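PDB 6T2R: beta-glycosidase from Bacteroides caccae, which cleaves mucin O-glycans internally as a family 16 endo-beta-galactosidase, an activity with which human gut bacteria initiate mucin breakdown. Local coordinates for residues A[41-44]-A[45-48]; A[56-59]-A[60-63]; A[130-133]-A[134-138]; A[161-165]-A[166-170]. One frame throughout, in Å; residues are numbered along the deposited sequence.

Contact 1: residues A[41-44]-A[45-48]; sequences EPDT and SVWS
Asp43 extends its carboxylate with CG anti to the backbone N (chi1 180°). Ser45 turns its hydroxyl in between its own N and carbonyl carbon (chi1 75°). The two groups therefore meet on one side of the chain, in an Asx turn. This turn lies in the loop that leads from strand 29-35 to strand 48-49 of the family 16 beta-sandwich. Asp43 OD1 takes two bonds from the same serine. Ser45 N donates to Asp43 OD1 at 3.1 Å, and Ser45 OG donates to the same Asp43 OD1 at 2.8 Å. Both donors reach the oxygen from one face of the carboxylate, tilted well out of its plane. This double grip limits the rotation of the acid.

The backbone oxygen of Asp43 is also shared. Val46 N reaches Asp43 O at 3.0 Å from above the carbonyl plane. Trp47 N reaches Asp43 O at 2.9 Å, nearly in line with the carbonyl bond. Together these bonds wind residues 43 to 47 into a compact bend. The amino group of Lys102 bonds Thr44 O, Trp47 O and Ser48 OG. The indole of Trp47 goes inward, against Leu230 and Ile232, and its NE1 bonds Asp35. Val46 CG1 lies over one face of this indole, toward the rim. The Asp43 and Val46 side chains cross at about a right angle, with Val46 CG2 3.8 Å from Asp43 OD2. Just before the bend, Pro42 CB packs on Trp47 CB at 4.0 Å.

Contact 2: residues A[56-59]-A[60-63]; sequences DWQN and TQSF
Gln61 crosses the side chain of Trp57 at about a right angle, its amide plane turned 44° from the indole plane. The glutamine chain is bent at chi2 (-64°), which folds the amide back toward the chain before the turn. Gln61 NE2 then donates to Trp57 O at 3.1 Å. The bond is nearly straight at the hydrogen, and the oxygen lies close to the amide plane. The donor is tilted 21° from the carbonyl plane of Trp57. The same NE2 also passes Trp57 CE3 at 3.9 Å, obliquely to the ring. Met234 O takes a further bond from this amide nitrogen, so both partners fix how the amide is rotated.

Gln58 runs across Gln61, again at about a right angle, with Gln58 CG and Gln61 CG 3.8 Å apart. It also has a second neighbour, since Gln58 CB sits over the centre of the Trp57 ring. The extended Gln58 chain carries its NE2 to Pro51 O. Trp57 itself packs edge-to-face with Trp127 and touches Leu231, which joins the loop to strand 228-233.

Water 1 also links the turn. It lies 3.2 Å from Trp57 O and 2.6 Å from Thr60 OG1. Thr60 OG1 is also bonded to Thr94 OG1 of strand 92-98. The backbone bond from Gln61 N to Gln58 O is weak, at 3.3 Å. It closes a type I beta turn from Gln58 to Gln61, here reinforced by a side-chain amide in the loop between strands 48-49 and 68-71.

Contact 3: residues A[130-133]-A[134-138]; sequences PYET and DKYSW
The Tyr136 ring has Glu132 OE2 at its edge, near the ring plane, 3.6 Å from Tyr136 CE2. Water 2 also lies in the plane, at the hydroxyl end. The carboxylate of Glu132 is turned 53° from the ring, so the two groups are not stacked. Pro130 approaches the ring obliquely, and Pro130 CB meets Tyr136 CB at 3.9 Å. Ile226 touches both of these residues.

Glu132, Lys135 and Tyr136 send their side chains the same way, side by side. With CG beside the backbone N (chi1 -62°) and the chain extended beyond it, Glu132 runs along Lys135. Backbone bonds bring the three residues together. Lys135 N donates to Glu132 O at 3.1 Å, from above the carbonyl plane. Tyr136 N adds a weak bond to the same oxygen. Glu132 is also the centre of an inverse gamma turn, which kinks the chain in this surface loop between strands 125-130 and 143-145.

Water 2 ties the three polar ends together. It donates to Glu132 OE2 at 2.5 Å and accepts from Lys135 NZ at 3.0 Å. Tyr136 OH is bonded to it at 2.8 Å. Glu132 OE1 stays 4.1 Å from Lys135 NZ, too far for a salt bridge. The opposite charges lie close without a direct bond and are bridged by the water, an environment that would probably favour the ionised forms of both.

Contact 4: residues A[161-165]-A[166-170]; sequences HSHYT and YTLGI
Tyr166 N donates to Ser162 O at 2.9 Å, the first bond between these halves of the short, weakly bonded helix 163-167. Its ring leads away from the first half and packs edge-to-face on Trp138.

Thr167 comes next, with its CB 3.6 Å from His163 ND1. Water 3 lies in the plane of the imidazole and bridges His163 ND1 and Thr167 OG1.

Leu168 N reaches five residues back to His163 O at 2.8 Å, a pi-type turn. Its branch covers the imidazole in a CH-pi contact, with Leu168 CG 4.0 Å from the centroid of the His163 ring. His163 has CG anti to its N (chi1 170°), which turns the ring toward the later residues, where it meets this leucine.

Gly169 leaves the helical conformation with positive phi (82°), a value that favours glycine. The chain turns here, and Ile170 comes back against Tyr164. Ile170 N bonds Tyr164 O at 3.0 Å, in the carbonyl plane. Ile170 CB sits over one face of the Tyr164 ring, while Ile170 CG2 touches Tyr164 CE1 at 3.5 Å. Tyr164 OH bonds Asn173 O, and Tyr211 of strand 206-212 touches this ring too. Ile170 O accepts a CA-H...O contact from Thr165.

At the start, Ser162 and Thr165 form a capping box. Thr165 N donates to Ser162 OG at 3.0 Å, and Ser162 N to Thr165 OG1 at 2.8 Å. Both ends of this small helix thus rely on local polar bonds, while its flanks are held by aliphatic groups packed over aromatic faces.

The four contacts follow one another along the chain; none nests in or crosses another. Contact 1 closes the loop from strand 29-35 into strand 48-49. Contact 2 closes part of the next loop, before strand 68-71, and rests on strands 92-98 and 228-233. Contact 1 also packs on these two strands, although the centres are about 19 Å apart. Contact 3 folds the loop between strands 125-130 and 143-145. Contact 4 follows strand 155-161 and forms the short helix before strand 177-181. Contacts 3 and 4 touch directly, through Trp138 and Tyr166. Contacts 1 and 4 lie on opposite sides of the chain's centre.

Contact 1: residues A[41-44]-A[45-48]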
# COMPACT_ATOMS: atom_id res chain seq x y z
N GLU A 41 -10.74 17.71 0.17
CA GLU A 41 -9.40 17.21 -0.21
C GLU A 41 -8.85 16.25 0.84
O GLU A 41 -9.31 16.24 1.98
CB GLU A 41 -8.45 18.39 -0.34
CG GLU A 41 -8.26 19.14 0.95
CD GLU A 41 -7.85 20.58 0.71
OE1 GLU A 41 -6.65 20.91 0.89
OE2 GLU A 41 -8.75 21.35 0.31
N PRO A 42 -7.80 15.47 0.51
CA PRO A 42 -7.08 14.68 1.50
C PRO A 42 -6.65 15.56 2.67
O PRO A 42 -6.22 16.69 2.46
CB PRO A 42 -5.88 14.16 0.70
CG PRO A 42 -6.44 14.01 -0.70
CD PRO A 42 -7.28 15.26 -0.86
N ASP A 43 -6.84 15.04 3.88
CA ASP A 43 -6.44 15.70 5.15
C ASP A 43 -4.93 15.98 5.09
O ASP A 43 -4.15 15.00 5.00
CB ASP A 43 -6.83 14.78 6.31
CG ASP A 43 -6.47 15.33 7.66
OD1 ASP A 43 -5.80 16.35 7.71
OD2 ASP A 43 -6.84 14.71 8.64
N THR A 44 -4.54 17.26 5.11
CA THR A 44 -3.15 17.68 4.78
C THR A 44 -2.25 17.39 5.95
O THR A 44 -1.01 17.40 5.76
CB THR A 44 -3.05 19.16 4.41
OG1 THR A 44 -3.72 19.89 5.44
CG2 THR A 44 -3.67 19.46 3.06
N SER A 45 -2.84 17.13 7.11
CA SER A 45 -2.09 16.73 8.32
C SER A 45 -1.77 15.24 8.26
O SER A 45 -1.04 14.75 9.12
CB SER A 45 -2.86 17.05 9.55
OG SER A 45 -3.91 16.11 9.71
N VAL A 46 -2.27 14.51 7.27
CA VAL A 46 -2.04 13.05 7.20
C VAL A 46 -1.35 12.71 5.90
O VAL A 46 -0.42 11.90 5.95
CB VAL A 46 -3.36 12.27 7.35
CG1 VAL A 46 -3.18 10.82 6.96
CG2 VAL A 46 -3.89 12.38 8.77
N TRP A 47 -1.85 13.26 4.79
CA TRP A 47 -1.50 12.88 3.40
C TRP A 47 -0.72 14.00 2.69
O TRP A 47 -0.95 15.20 2.99
CB TRP A 47 -2.75 12.56 2.59
CG TRP A 47 -3.55 11.44 3.16
CD1 TRP A 47 -4.73 11.53 3.83
CD2 TRP A 47 -3.25 10.04 3.07
NE1 TRP A 47 -5.18 10.28 4.18
CE2 TRP A 47 -4.30 9.35 3.71
CE3 TRP A 47 -2.20 9.31 2.52
CZ2 TRP A 47 -4.34 7.96 3.79
CZ3 TRP A 47 -2.24 7.94 2.61
CH2 TRP A 47 -3.28 7.27 3.25
N SER A 48 0.17 13.60 1.79
CA SER A 48 0.84 14.45 0.78
C SER A 48 0.81 13.68 -0.53
O SER A 48 0.79 12.39 -0.50
CB SER A 48 2.26 14.78 1.20
OG SER A 48 2.31 15.38 2.48

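Contact 2: residues A[56-59]-A[60-63]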
# COMPACT_ATOMS: atom_id res chain seq x y z
N ASP A 56 10.38 2.09 -11.16
CA ASP A 56 9.24 1.79 -12.07
C ASP A 56 7.91 2.28 -11.47
O ASP A 56 7.01 2.68 -12.25
CB ASP A 56 9.06 0.29 -12.36
CG ASP A 56 9.96 -0.27 -13.46
OD1 ASP A 56 10.83 0.48 -13.91
OD2 ASP A 56 9.77 -1.44 -13.84
N TRP A 57 7.77 2.20 -10.15
CA TRP A 57 6.50 2.53 -9.47
C TRP A 57 6.35 4.04 -9.43
O TRP A 57 5.20 4.49 -9.49
CB TRP A 57 6.45 1.91 -8.07
CG TRP A 57 7.19 2.68 -7.02
CD1 TRP A 57 8.47 2.48 -6.60
CD2 TRP A 57 6.67 3.76 -6.24
NE1 TRP A 57 8.78 3.35 -5.59
CE2 TRP A 57 7.69 4.14 -5.34
CE3 TRP A 57 5.44 4.42 -6.18
CZ2 TRP A 57 7.53 5.16 -4.41
CZ3 TRP A 57 5.29 5.44 -5.27
CH2 TRP A 57 6.31 5.79 -4.38
N GLN A 58 7.46 4.77 -9.32
CA GLN A 58 7.45 6.21 -8.99
C GLN A 58 7.67 7.07 -10.25
O GLN A 58 7.60 8.31 -10.13
CB GLN A 58 8.49 6.50 -7.92
CG GLN A 58 8.06 7.63 -7.01
CD GLN A 58 9.15 7.95 -6.03
OE1 GLN A 58 10.15 7.25 -5.99
NE2 GLN A 58 8.94 8.99 -5.24
N ASN A 59 7.98 6.41 -11.38
CA ASN A 59 8.09 6.94 -12.76
C ASN A 59 7.07 8.01 -13.15
O ASN A 59 7.40 8.85 -13.99
CB ASN A 59 7.65 5.90 -13.78
CG ASN A 59 8.89 5.31 -14.33
OD1 ASN A 59 9.92 5.82 -13.96
ND2 ASN A 59 8.80 4.30 -15.17
N THR A 60 5.83 7.78 -12.77
CA THR A 60 4.65 8.47 -13.35
C THR A 60 4.06 9.43 -12.32
O THR A 60 3.06 10.13 -12.67
CB THR A 60 3.66 7.39 -13.79
OG1 THR A 60 3.40 6.56 -12.64
CG2 THR A 60 4.21 6.59 -14.95
N GLN A 61 4.59 9.41 -11.09
CA GLN A 61 3.94 10.06 -9.92
C GLN A 61 3.94 11.55 -10.23
O GLN A 61 4.93 11.99 -10.86
CB GLN A 61 4.65 9.69 -8.63
CG GLN A 61 4.55 8.20 -8.32
CD GLN A 61 3.15 7.64 -8.07
OE1 GLN A 61 2.28 8.32 -7.52
NE2 GLN A 61 2.94 6.39 -8.46
N SER A 62 2.85 12.24 -9.92
CA SER A 62 2.58 13.60 -10.48
C SER A 62 1.80 14.45 -9.48
O SER A 62 0.95 13.88 -8.74
CB SER A 62 1.83 13.49 -11.76
OG SER A 62 1.35 14.74 -12.19
N PHE A 63 2.07 15.75 -9.48
CA PHE A 63 1.30 16.76 -8.70
C PHE A 63 0.11 17.26 -9.54
O PHE A 63 -0.70 18.01 -9.02
CB PHE A 63 2.19 17.90 -8.22
CG PHE A 63 3.19 17.49 -7.16
CD1 PHE A 63 3.04 16.32 -6.44
CD2 PHE A 63 4.29 18.29 -6.89
CE1 PHE A 63 3.97 15.95 -5.48
CE2 PHE A 63 5.21 17.92 -5.92
CZ PHE A 63 5.05 16.76 -5.21
O HOH W 1 4.04 4.08 -12.48

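Contact 3: residues A[130-133]-A[134-138]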
# COMPACT_ATOMS: atom_id res chain seq x y z
N PRO A 130 9.34 1.98 5.99
CA PRO A 130 9.71 2.54 7.28
C PRO A 130 9.46 4.05 7.35
O PRO A 130 9.84 4.77 6.43
CB PRO A 130 11.20 2.21 7.43
CG PRO A 130 11.39 1.02 6.49
CD PRO A 130 10.44 1.28 5.34
N TYR A 131 8.79 4.47 8.43
CA TYR A 131 8.46 5.87 8.74
C TYR A 131 9.77 6.65 8.90
O TYR A 131 9.87 7.77 8.40
CB TYR A 131 7.65 5.99 10.03
CG TYR A 131 7.18 7.40 10.26
CD1 TYR A 131 6.06 7.90 9.60
CD2 TYR A 131 7.92 8.25 11.06
CE1 TYR A 131 5.67 9.22 9.74
CE2 TYR A 131 7.53 9.56 11.26
CZ TYR A 131 6.41 10.05 10.59
OH TYR A 131 6.08 11.36 10.76
N GLU A 132 10.74 6.06 9.59
CA GLU A 132 12.03 6.74 9.92
C GLU A 132 12.97 6.68 8.69
O GLU A 132 13.84 5.80 8.64
CB GLU A 132 12.62 6.10 11.16
CG GLU A 132 11.74 6.24 12.39
CD GLU A 132 12.03 5.17 13.43
OE1 GLU A 132 12.53 5.54 14.47
OE2 GLU A 132 11.78 3.96 13.19
N THR A 133 12.79 7.60 7.74
CA THR A 133 13.45 7.52 6.41
C THR A 133 14.94 7.87 6.52
O THR A 133 15.65 7.57 5.58
CB THR A 133 12.75 8.41 5.39
OG1 THR A 133 12.79 9.74 5.90
CG2 THR A 133 11.32 8.00 5.17
N ASP A 134 15.38 8.53 7.58
CA ASP A 134 16.83 8.85 7.75
C ASP A 134 17.51 7.80 8.63
O ASP A 134 18.67 8.02 9.02
CB ASP A 134 17.04 10.28 8.27
CG ASP A 134 16.36 10.51 9.59
OD1 ASP A 134 15.58 9.63 10.01
OD2 ASP A 134 16.61 11.58 10.19
N LYS A 135 16.85 6.65 8.82
CA LYS A 135 17.31 5.57 9.73
C LYS A 135 17.33 4.20 9.05
O LYS A 135 18.06 3.29 9.54
CB LYS A 135 16.40 5.46 10.95
CG LYS A 135 17.03 4.71 12.11
CD LYS A 135 16.13 4.50 13.32
CE LYS A 135 16.72 3.50 14.29
NZ LYS A 135 15.75 3.25 15.39
N TYR A 136 16.57 4.04 7.98
CA TYR A 136 16.43 2.75 7.28
C TYR A 136 16.64 3.00 5.79
O TYR A 136 16.31 4.10 5.25
CB TYR A 136 15.10 2.05 7.62
CG TYR A 136 14.97 1.65 9.06
CD1 TYR A 136 15.66 0.54 9.56
CD2 TYR A 136 14.26 2.44 9.94
CE1 TYR A 136 15.61 0.21 10.89
CE2 TYR A 136 14.18 2.11 11.28
CZ TYR A 136 14.86 1.00 11.75
OH TYR A 136 14.77 0.68 13.07
N SER A 137 17.26 2.00 5.17
CA SER A 137 17.49 1.88 3.71
C SER A 137 16.43 0.95 3.09
O SER A 137 15.68 0.33 3.84
CB SER A 137 18.87 1.33 3.45
OG SER A 137 19.02 0.04 4.06
N TRP A 138 16.35 0.90 1.76
CA TRP A 138 15.59 -0.12 1.02
C TRP A 138 16.61 -1.04 0.37
O TRP A 138 17.52 -0.58 -0.28
CB TRP A 138 14.63 0.54 0.01
CG TRP A 138 13.70 -0.46 -0.60
CD1 TRP A 138 12.44 -0.76 -0.20
CD2 TRP A 138 14.03 -1.39 -1.65
NE1 TRP A 138 11.93 -1.80 -0.94
CE2 TRP A 138 12.87 -2.19 -1.86
CE3 TRP A 138 15.16 -1.61 -2.44
CZ2 TRP A 138 12.83 -3.20 -2.82
CZ3 TRP A 138 15.10 -2.59 -3.42
CH2 TRP A 138 13.94 -3.36 -3.60
O HOH W 2 13.03 2.26 14.54

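Contact 4: residues A[161-165]-A[166-170]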
# COMPACT_ATOMS: atom_id res chain seq x y z
N HIS A 161 9.25 -7.51 0.97
CA HIS A 161 10.65 -7.45 0.46
C HIS A 161 11.56 -7.04 1.61
O HIS A 161 11.12 -6.20 2.48
CB HIS A 161 10.72 -6.45 -0.69
CG HIS A 161 9.70 -6.72 -1.70
ND1 HIS A 161 9.90 -7.63 -2.69
CD2 HIS A 161 8.44 -6.25 -1.84
CE1 HIS A 161 8.82 -7.68 -3.45
NE2 HIS A 161 7.91 -6.87 -2.94
N SER A 162 12.78 -7.54 1.61
CA SER A 162 13.79 -7.26 2.65
C SER A 162 15.20 -7.46 2.10
O SER A 162 15.34 -7.96 1.01
CB SER A 162 13.56 -8.18 3.81
OG SER A 162 13.81 -9.54 3.46
N HIS A 163 16.21 -7.24 2.93
CA HIS A 163 17.61 -7.67 2.66
C HIS A 163 17.61 -9.17 2.35
O HIS A 163 18.31 -9.61 1.44
CB HIS A 163 18.46 -7.34 3.86
CG HIS A 163 19.83 -7.91 3.85
ND1 HIS A 163 20.80 -7.40 3.04
CD2 HIS A 163 20.38 -8.94 4.54
CE1 HIS A 163 21.91 -8.07 3.27
NE2 HIS A 163 21.68 -9.03 4.17
N TYR A 164 16.82 -9.93 3.08
CA TYR A 164 16.81 -11.40 3.02
C TYR A 164 16.18 -11.85 1.71
O TYR A 164 16.78 -12.68 1.06
CB TYR A 164 16.10 -11.92 4.28
CG TYR A 164 16.02 -13.41 4.45
CD1 TYR A 164 14.93 -14.11 3.96
CD2 TYR A 164 16.97 -14.11 5.18
CE1 TYR A 164 14.79 -15.47 4.18
CE2 TYR A 164 16.86 -15.48 5.39
CZ TYR A 164 15.77 -16.16 4.88
OH TYR A 164 15.59 -17.49 5.11
N THR A 165 15.02 -11.30 1.33
CA THR A 165 14.29 -11.73 0.14
C THR A 165 15.00 -11.22 -1.11
O THR A 165 15.03 -11.96 -2.08
CB THR A 165 12.84 -11.25 0.12
OG1 THR A 165 12.84 -9.82 -0.04
CG2 THR A 165 12.07 -11.70 1.34
N TYR A 166 15.44 -9.97 -1.09
CA TYR A 166 15.93 -9.26 -2.30
C TYR A 166 17.46 -9.34 -2.37
O TYR A 166 17.99 -9.92 -3.30
CB TYR A 166 15.42 -7.82 -2.32
CG TYR A 166 15.80 -7.06 -3.56
CD1 TYR A 166 15.04 -7.12 -4.72
CD2 TYR A 166 16.93 -6.24 -3.56
CE1 TYR A 166 15.40 -6.39 -5.85
CE2 TYR A 166 17.30 -5.53 -4.68
CZ TYR A 166 16.54 -5.61 -5.83
OH TYR A 166 16.91 -4.87 -6.90
N THR A 167 18.20 -8.75 -1.44
CA THR A 167 19.68 -8.74 -1.53
C THR A 167 20.26 -10.17 -1.43
O THR A 167 21.13 -10.50 -2.25
CB THR A 167 20.29 -7.77 -0.52
OG1 THR A 167 19.60 -6.52 -0.61
CG2 THR A 167 21.76 -7.55 -0.78
N LEU A 168 19.82 -11.01 -0.49
CA LEU A 168 20.35 -12.39 -0.38
C LEU A 168 19.63 -13.37 -1.31
O LEU A 168 20.13 -14.49 -1.47
CB LEU A 168 20.22 -12.86 1.06
CG LEU A 168 20.91 -11.95 2.08
CD1 LEU A 168 20.80 -12.54 3.48
CD2 LEU A 168 22.37 -11.74 1.69
N GLY A 169 18.48 -12.98 -1.87
CA GLY A 169 17.79 -13.81 -2.87
C GLY A 169 16.93 -14.91 -2.26
O GLY A 169 16.43 -15.73 -2.99
N ILE A 170 16.67 -14.90 -0.96
CA ILE A 170 15.91 -16.01 -0.33
C ILE A 170 14.41 -15.65 -0.29
O ILE A 170 13.93 -15.19 0.77
CB ILE A 170 16.55 -16.33 1.03
CG1 ILE A 170 18.06 -16.54 0.91
CG2 ILE A 170 15.89 -17.56 1.60
CD1 ILE A 170 18.85 -16.26 2.18
O HOH W 3 20.06 -5.27 1.53